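Local atomic coordinates of Endonuclease/exonuclease/phosphatase (Beutenbergia cavernae DSM 12333, PDB entry 4RUW), a protein that is of unknown function but belongs to the endonuclease/exonuclease/phosphatase family, pairing a DNase I-like domain with an Ig-like domain. Residues A[153-158]-A[184-189]; A[195-200]-A[228-233]. All coordinates share one frame; numbering follows the deposited sequence.

Contact 1. Residues A[153-158]-A[184-189]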
ATOM      1  N   SER A 153       5.885  -4.357 -16.466  1.00 12.68           N
ATOM      2  CA  SER A 153       7.146  -4.785 -15.905  1.00 12.93           C
ATOM      3  C   SER A 153       8.238  -4.861 -16.964  1.00 12.70           C
ATOM      4  O   SER A 153       7.983  -5.213 -18.116  1.00 14.06           O
ATOM      5  CB  SER A 153       6.942  -6.153 -15.260  1.00 15.94           C
ATOM      6  OG  SER A 153       8.146  -6.700 -14.789  1.00 17.50           O
ATOM      7  N   ARG A 154       9.459  -4.521 -16.568  0.52 13.31           N
ATOM      8  CA  ARG A 154      10.628  -4.725 -17.418  0.52 14.88           C
ATOM      9  C   ARG A 154      11.106  -6.169 -17.354  0.52 15.03           C
ATOM     10  O   ARG A 154      11.981  -6.573 -18.109  0.52 17.34           O
ATOM     11  CB  ARG A 154      11.767  -3.802 -16.981  0.52 17.59           C
ATOM     12  CG  ARG A 154      11.567  -2.344 -17.353  0.52 20.10           C
ATOM     13  CD  ARG A 154      12.768  -1.503 -16.991  0.52 22.27           C
ATOM     14  NE  ARG A 154      12.631  -0.124 -17.446  0.52 24.19           N
ATOM     15  CZ  ARG A 154      13.648   0.642 -17.826  0.52 25.19           C
ATOM     16  NH1 ARG A 154      14.885   0.165 -17.831  0.52 27.28           N
ATOM     17  NH2 ARG A 154      13.430   1.884 -18.226  0.52 22.72           N
ATOM     18  N   HIS A 155      10.512  -6.950 -16.459  1.00 14.03           N
ATOM     19  CA  HIS A 155      10.963  -8.314 -16.210  1.00 14.35           C
ATOM     20  C   HIS A 155       9.839  -9.297 -16.492  1.00 13.94           C
ATOM     21  O   HIS A 155       8.674  -8.985 -16.284  1.00 14.67           O
ATOM     22  CB  HIS A 155      11.446  -8.430 -14.768  1.00 15.65           C
ATOM     23  CG  HIS A 155      12.391  -7.344 -14.382  1.00 15.73           C
ATOM     24  ND1 HIS A 155      13.631  -7.204 -14.969  1.00 17.06           N
ATOM     25  CD2 HIS A 155      12.262  -6.306 -13.524  1.00 16.79           C
ATOM     26  CE1 HIS A 155      14.238  -6.151 -14.456  1.00 16.59           C
ATOM     27  NE2 HIS A 155      13.429  -5.585 -13.577  1.00 17.12           N
ATOM     28  N   PRO A 156      10.181 -10.489 -16.992  1.00 14.65           N
ATOM     29  CA  PRO A 156       9.139 -11.420 -17.432  1.00 15.60           C
ATOM     30  C   PRO A 156       8.250 -11.935 -16.308  1.00 14.34           C
ATOM     31  O   PRO A 156       8.657 -12.028 -15.147  1.00 15.32           O
ATOM     32  CB  PRO A 156       9.934 -12.578 -18.055  1.00 17.52           C
ATOM     33  CG  PRO A 156      11.275 -12.481 -17.465  1.00 19.31           C
ATOM     34  CD  PRO A 156      11.531 -11.025 -17.210  1.00 16.56           C
ATOM     35  N   PHE A 157       7.019 -12.263 -16.675  1.00 15.34           N
ATOM     36  CA  PHE A 157       6.090 -12.907 -15.765  1.00 15.34           C
ATOM     37  C   PHE A 157       6.403 -14.396 -15.664  1.00 16.55           C
ATOM     38  O   PHE A 157       6.934 -14.997 -16.601  1.00 18.59           O
ATOM     39  CB  PHE A 157       4.655 -12.739 -16.263  1.00 15.55           C
ATOM     40  CG  PHE A 157       4.188 -11.312 -16.327  1.00 15.75           C
ATOM     41  CD1 PHE A 157       4.562 -10.389 -15.365  1.00 16.90           C
ATOM     42  CD2 PHE A 157       3.351 -10.898 -17.349  1.00 17.05           C
ATOM     43  CE1 PHE A 157       4.113  -9.078 -15.432  1.00 17.80           C
ATOM     44  CE2 PHE A 157       2.902  -9.593 -17.422  1.00 17.59           C
ATOM     45  CZ  PHE A 157       3.284  -8.682 -16.461  1.00 16.97           C
ATOM     46  N   VAL A 158       6.071 -14.983 -14.518  1.00 16.06           N
ATOM     47  CA  VAL A 158       6.098 -16.426 -14.341  1.00 17.33           C
ATOM     48  C   VAL A 158       4.642 -16.864 -14.295  1.00 18.26           C
ATOM     49  O   VAL A 158       3.923 -16.560 -13.338  1.00 19.42           O
ATOM     50  CB  VAL A 158       6.807 -16.816 -13.031  1.00 18.82           C
ATOM     51  CG1 VAL A 158       6.866 -18.340 -12.882  1.00 20.98           C
ATOM     52  CG2 VAL A 158       8.198 -16.196 -12.980  1.00 20.31           C
ATOM     53  N   VAL A 184       0.192 -11.271 -10.190  1.00 12.71           N
ATOM     54  CA  VAL A 184       1.098 -11.851 -11.164  1.00 13.66           C
ATOM     55  C   VAL A 184       2.493 -11.936 -10.561  1.00 13.03           C
ATOM     56  O   VAL A 184       2.883 -11.095  -9.766  1.00 14.53           O
ATOM     57  CB  VAL A 184       1.093 -11.052 -12.486  1.00 16.48           C
ATOM     58  CG1 VAL A 184       1.688  -9.659 -12.297  1.00 17.51           C
ATOM     59  CG2 VAL A 184       1.788 -11.839 -13.596  1.00 18.86           C
ATOM     60  N   THR A 185       3.231 -12.978 -10.914  1.00 13.16           N
ATOM     61  CA  THR A 185       4.591 -13.138 -10.439  1.00 13.21           C
ATOM     62  C   THR A 185       5.564 -12.606 -11.474  1.00 12.94           C
ATOM     63  O   THR A 185       5.453 -12.927 -12.665  1.00 13.74           O
ATOM     64  CB  THR A 185       4.900 -14.608 -10.140  1.00 14.40           C
ATOM     65  OG1 THR A 185       4.020 -15.054  -9.107  1.00 15.87           O
ATOM     66  CG2 THR A 185       6.331 -14.782  -9.687  1.00 15.75           C
ATOM     67  N   VAL A 186       6.510 -11.789 -11.019  0.67 12.80           N
ATOM     68  CA  VAL A 186       7.559 -11.259 -11.879  0.67 12.72           C
ATOM     69  C   VAL A 186       8.899 -11.894 -11.504  0.67 12.97           C
ATOM     70  O   VAL A 186       9.222 -12.015 -10.320  0.67 13.77           O
ATOM     71  CB  VAL A 186       7.655  -9.732 -11.714  0.67 14.46           C
ATOM     72  CG1 VAL A 186       8.783  -9.171 -12.552  0.67 17.08           C
ATOM     73  CG2 VAL A 186       6.335  -9.078 -12.095  0.67 13.86           C
ATOM     74  N   ASP A 187       9.666 -12.319 -12.504  1.00 13.43           N
ATOM     75  CA  ASP A 187      10.980 -12.907 -12.263  1.00 14.10           C
ATOM     76  C   ASP A 187      12.054 -11.833 -12.428  1.00 13.78           C
ATOM     77  O   ASP A 187      12.431 -11.481 -13.545  1.00 15.23           O
ATOM     78  CB  ASP A 187      11.223 -14.071 -13.219  1.00 15.33           C
ATOM     79  CG  ASP A 187      12.512 -14.799 -12.927  1.00 17.31           C
ATOM     80  OD1 ASP A 187      13.132 -14.531 -11.876  1.00 17.79           O
ATOM     81  OD2 ASP A 187      12.908 -15.647 -13.750  1.00 19.51           O
ATOM     82  N   VAL A 188      12.513 -11.288 -11.308  1.00 14.87           N
ATOM     83  CA  VAL A 188      13.420 -10.151 -11.326  1.00 15.63           C
ATOM     84  C   VAL A 188      14.872 -10.617 -11.226  1.00 15.24           C
ATOM     85  O   VAL A 188      15.249 -11.292 -10.269  1.00 15.42           O
ATOM     86  CB  VAL A 188      13.117  -9.209 -10.153  1.00 16.56           C
ATOM     87  CG1 VAL A 188      14.029  -7.998 -10.194  1.00 18.28           C
ATOM     88  CG2 VAL A 188      11.650  -8.788 -10.178  1.00 17.33           C
ATOM     89  N   PRO A 189      15.701 -10.265 -12.220  1.00 17.52           N
ATOM     90  CA  PRO A 189      17.117 -10.656 -12.189  1.00 18.75           C
ATOM     91  C   PRO A 189      17.781 -10.230 -10.882  1.00 18.15           C
ATOM     92  O   PRO A 189      17.644  -9.075 -10.472  1.00 19.39           O
ATOM     93  CB  PRO A 189      17.718  -9.886 -13.369  1.00 20.77           C
ATOM     94  CG  PRO A 189      16.567  -9.687 -14.301  1.00 22.24           C
ATOM     95  CD  PRO A 189      15.365  -9.489 -13.427  1.00 20.31           C
TER
HETATM   96  O   HOH W   1       1.915 -15.221 -12.247  1.00 20.04           O

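Contact 2. Residues A[195-200]-A[228-233]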
ATOM      1  N   VAL A 195       5.992 -11.791  -6.070  1.00 12.09           N
ATOM      2  CA  VAL A 195       4.569 -11.776  -6.359  1.00 12.07           C
ATOM      3  C   VAL A 195       4.035 -10.353  -6.230  1.00 11.99           C
ATOM      4  O   VAL A 195       4.226  -9.709  -5.202  1.00 13.58           O
ATOM      5  CB  VAL A 195       3.796 -12.721  -5.421  1.00 12.82           C
ATOM      6  CG1 VAL A 195       2.321 -12.737  -5.784  1.00 14.26           C
ATOM      7  CG2 VAL A 195       4.383 -14.134  -5.489  1.00 14.42           C
ATOM      8  N   VAL A 196       3.402  -9.860  -7.291  1.00 12.02           N
ATOM      9  CA  VAL A 196       2.841  -8.517  -7.318  1.00 11.89           C
ATOM     10  C   VAL A 196       1.326  -8.581  -7.252  1.00 11.83           C
ATOM     11  O   VAL A 196       0.686  -9.187  -8.122  1.00 13.00           O
ATOM     12  CB  VAL A 196       3.292  -7.780  -8.601  1.00 12.57           C
ATOM     13  CG1 VAL A 196       2.687  -6.381  -8.672  1.00 13.97           C
ATOM     14  CG2 VAL A 196       4.809  -7.725  -8.693  1.00 13.83           C
ATOM     15  N   HIS A 197       0.766  -7.968  -6.213  1.00 12.11           N
ATOM     16  CA  HIS A 197      -0.673  -7.855  -6.047  1.00 12.25           C
ATOM     17  C   HIS A 197      -1.070  -6.408  -6.292  1.00 12.12           C
ATOM     18  O   HIS A 197      -0.566  -5.500  -5.625  1.00 13.90           O
ATOM     19  CB  HIS A 197      -1.081  -8.247  -4.626  1.00 12.43           C
ATOM     20  CG  HIS A 197      -0.674  -9.627  -4.223  1.00 12.61           C
ATOM     21  ND1 HIS A 197      -1.365 -10.762  -4.617  1.00 14.06           N
ATOM     22  CD2 HIS A 197       0.339 -10.067  -3.441  1.00 13.72           C
ATOM     23  CE1 HIS A 197      -0.790 -11.826  -4.095  1.00 13.94           C
ATOM     24  NE2 HIS A 197       0.246 -11.432  -3.367  1.00 13.92           N
ATOM     25  N   ALA A 198      -1.976  -6.200  -7.246  1.00 11.43           N
ATOM     26  CA  ALA A 198      -2.413  -4.871  -7.679  1.00 11.24           C
ATOM     27  C   ALA A 198      -3.903  -4.733  -7.433  1.00 10.97           C
ATOM     28  O   ALA A 198      -4.683  -5.580  -7.885  1.00 12.04           O
ATOM     29  CB  ALA A 198      -2.135  -4.705  -9.159  1.00 12.97           C
ATOM     30  N   THR A 199      -4.332  -3.681  -6.742  1.00 11.15           N
ATOM     31  CA  THR A 199      -5.758  -3.511  -6.546  1.00 11.33           C
ATOM     32  C   THR A 199      -6.142  -2.048  -6.366  1.00 10.76           C
ATOM     33  O   THR A 199      -5.293  -1.142  -6.421  1.00 11.26           O
ATOM     34  CB  THR A 199      -6.283  -4.401  -5.381  1.00 13.00           C
ATOM     35  OG1 THR A 199      -7.714  -4.499  -5.447  1.00 13.32           O
ATOM     36  CG2 THR A 199      -5.885  -3.838  -4.036  1.00 14.11           C
ATOM     37  N   HIS A 200      -7.439  -1.842  -6.162  1.00 11.51           N
ATOM     38  CA  HIS A 200      -8.059  -0.530  -6.053  1.00 11.14           C
ATOM     39  C   HIS A 200      -9.387  -0.823  -5.345  1.00 10.96           C
ATOM     40  O   HIS A 200     -10.218  -1.582  -5.857  1.00 11.84           O
ATOM     41  CB  HIS A 200      -8.256   0.052  -7.463  1.00 11.48           C
ATOM     42  CG  HIS A 200      -8.851   1.425  -7.508  1.00 11.99           C
ATOM     43  ND1 HIS A 200      -9.058   2.081  -8.699  1.00 13.59           N
ATOM     44  CD2 HIS A 200      -9.282   2.261  -6.533  1.00 12.73           C
ATOM     45  CE1 HIS A 200      -9.596   3.263  -8.459  1.00 13.27           C
ATOM     46  NE2 HIS A 200      -9.751   3.394  -7.157  1.00 13.52           N
ATOM     47  N   VAL A 228       6.641 -15.574   1.033  1.00 14.54           N
ATOM     48  CA  VAL A 228       7.416 -15.379  -0.191  1.00 14.63           C
ATOM     49  C   VAL A 228       7.483 -13.892  -0.495  1.00 13.36           C
ATOM     50  O   VAL A 228       6.583 -13.151  -0.114  1.00 14.18           O
ATOM     51  CB  VAL A 228       6.818 -16.155  -1.398  1.00 15.48           C
ATOM     52  CG1 VAL A 228       6.703 -17.642  -1.071  1.00 17.60           C
ATOM     53  CG2 VAL A 228       5.468 -15.574  -1.829  1.00 16.20           C
ATOM     54  N   PRO A 229       8.554 -13.442  -1.169  1.00 13.80           N
ATOM     55  CA  PRO A 229       8.656 -12.007  -1.470  1.00 13.28           C
ATOM     56  C   PRO A 229       7.451 -11.517  -2.277  1.00 12.56           C
ATOM     57  O   PRO A 229       7.211 -12.011  -3.382  1.00 12.96           O
ATOM     58  CB  PRO A 229       9.943 -11.920  -2.291  1.00 14.11           C
ATOM     59  CG  PRO A 229      10.771 -13.070  -1.771  1.00 14.58           C
ATOM     60  CD  PRO A 229       9.775 -14.173  -1.551  1.00 14.37           C
ATOM     61  N   SER A 230       6.706 -10.566  -1.719  1.00 12.03           N
ATOM     62  CA  SER A 230       5.510 -10.053  -2.365  1.00 12.25           C
ATOM     63  C   SER A 230       5.340  -8.574  -2.069  1.00 11.70           C
ATOM     64  O   SER A 230       5.796  -8.075  -1.035  1.00 12.10           O
ATOM     65  CB  SER A 230       4.255 -10.780  -1.873  1.00 12.72           C
ATOM     66  OG  SER A 230       4.400 -12.187  -1.861  1.00 12.95           O
ATOM     67  N   VAL A 231       4.657  -7.888  -2.976  1.00 11.77           N
ATOM     68  CA  VAL A 231       4.216  -6.525  -2.734  1.00 11.75           C
ATOM     69  C   VAL A 231       2.723  -6.427  -3.008  1.00 12.21           C
ATOM     70  O   VAL A 231       2.185  -7.169  -3.831  1.00 13.45           O
ATOM     71  CB  VAL A 231       4.996  -5.481  -3.572  1.00 13.65           C
ATOM     72  CG1 VAL A 231       6.461  -5.480  -3.181  1.00 14.79           C
ATOM     73  CG2 VAL A 231       4.834  -5.724  -5.061  1.00 15.52           C
ATOM     74  N   LEU A 232       2.062  -5.528  -2.286  1.00 11.82           N
ATOM     75  CA  LEU A 232       0.651  -5.217  -2.483  1.00 11.56           C
ATOM     76  C   LEU A 232       0.588  -3.724  -2.719  1.00 11.21           C
ATOM     77  O   LEU A 232       1.041  -2.943  -1.885  1.00 12.07           O
ATOM     78  CB  LEU A 232      -0.168  -5.607  -1.252  1.00 13.11           C
ATOM     79  CG  LEU A 232      -1.596  -5.057  -1.190  1.00 13.11           C
ATOM     80  CD1 LEU A 232      -2.442  -5.551  -2.360  1.00 13.52           C
ATOM     81  CD2 LEU A 232      -2.249  -5.405   0.138  1.00 14.96           C
ATOM     82  N   ALA A 233       0.042  -3.327  -3.857  1.00 11.27           N
ATOM     83  CA  ALA A 233       0.068  -1.929  -4.219  1.00 11.66           C
ATOM     84  C   ALA A 233      -1.233  -1.493  -4.845  1.00 11.25           C
ATOM     85  O   ALA A 233      -1.904  -2.258  -5.531  1.00 12.11           O
ATOM     86  CB  ALA A 233       1.231  -1.637  -5.162  1.00 14.36           C
TER
HETATM   87  O   HOH W   2       1.853 -13.307  -2.079  1.00 14.06           O

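Contact 1. Residues A[153-158]-A[184-189]
Phe157 sets CG anti to its carbonyl carbon (chi1 -63°) and Val184 sets CG2 anti to its backbone N, which brings that methyl over one face of the phenyl ring, with the side chains crossing at about a right angle. The resulting CH-pi contact puts Val184 CG2 3.9 Å from the centroid of the Phe157 ring, offset toward the rim. In one of the two conformers of Val186, its CG2 meets the ring edge in plane, 3.9 Å from Phe157 CD1; a branched valine methyl thus suits the face and another the edge. In that same conformer the other methyl, Val186 CG1, packs 3.4 Å from Ser153 OG. Within 153-158 that hydroxyl donates to a lone pair of His155 O.

Pro156 lacks an N-H but still pairs through its carbonyl: Asp187 N reaches Pro156 O at 2.8 Å, almost straight. Val158 N gives a second bond to Thr185 O, also 2.8 Å. One face of the His155 ring receives Val188 CG1, offset toward the rim, while ND1 lies 3.3 Å from Pro189 CD and NE2 is hydrogen-bonded to Asp90 OD1.

Here the chain leaves strand 146-153 of one sheet and enters strand 157-166, an outermost strand of the other; strand 179-188 has 192-200 as its further neighbour, and Phe157 also touches His125 and Trp127 of strand 125-133.

Contact 2. Residues A[195-200]-A[228-233]
Ser230 OG, which packs 3.7 Å from Val195 CB, is held by two hydrogen bonds, one given and one received: it donates to Val228 O at 3.0 Å and accepts a hydrogen bond from a water at 2.8 Å. A small hydroxyl suits this place, since it can close a local bond to the backbone and still receive the water. The surroundings are a beta-alpha-beta unit of the DNase I-like fold, in which helix 207-222 connects strand 192-200 to the parallel strand 230-233.

The same water lies in the plane of the His197 ring, at its edge, 2.8 Å from NE2; ND1 bonds to Thr183 OG1 of the adjacent strand. Imidazole, with a nitrogen on either side of CE1, can thus serve two polar partners on a buried surface. CG sits anti to the carbonyl carbon (chi1 -58°), and the ring edge runs beside Val231 O, 3.5 Å from CD2.

Five backbone bonds join the strands in parallel fashion, and Val195, His197, Val231 and Ala233 each bond two partners across the strands: His197 N reaches Val231 O, and His197 O takes Ala233 N. On the opposite face of the sheet, Val196 and Val231 lie side by side, pointing the same way, and Val196 and Ala198 pack on Val93 and Val151 of the other sheet, where compact apolar residues fit between the layers. On the His197 face, the end of the Leu232 side chain comes nearer to the neighbouring strand, CD1 lying 3.8 Å from His197 CB.

In the fold
Contact 1 and contact 2 both reach one mixed sheet, and they meet where strands 179-188 and 192-200 lie side by side: Val184 O and Val196 N, 2.8 Å apart, form a probable hydrogen bond. Contact 1 is partly exposed, a corner whose last residues begin edge strand 157-166 beside antiparallel 179-188; two direct backbone bonds are eked out by aromatic, proline and valine packing. Contact 2 is buried, its centre about 9 Å from the centre of the chain, against about 20 Å for contact 1, and relies on a regular run of parallel bonds, with small apolar groups toward the second sheet and a water-linked serine and histidine on the other face.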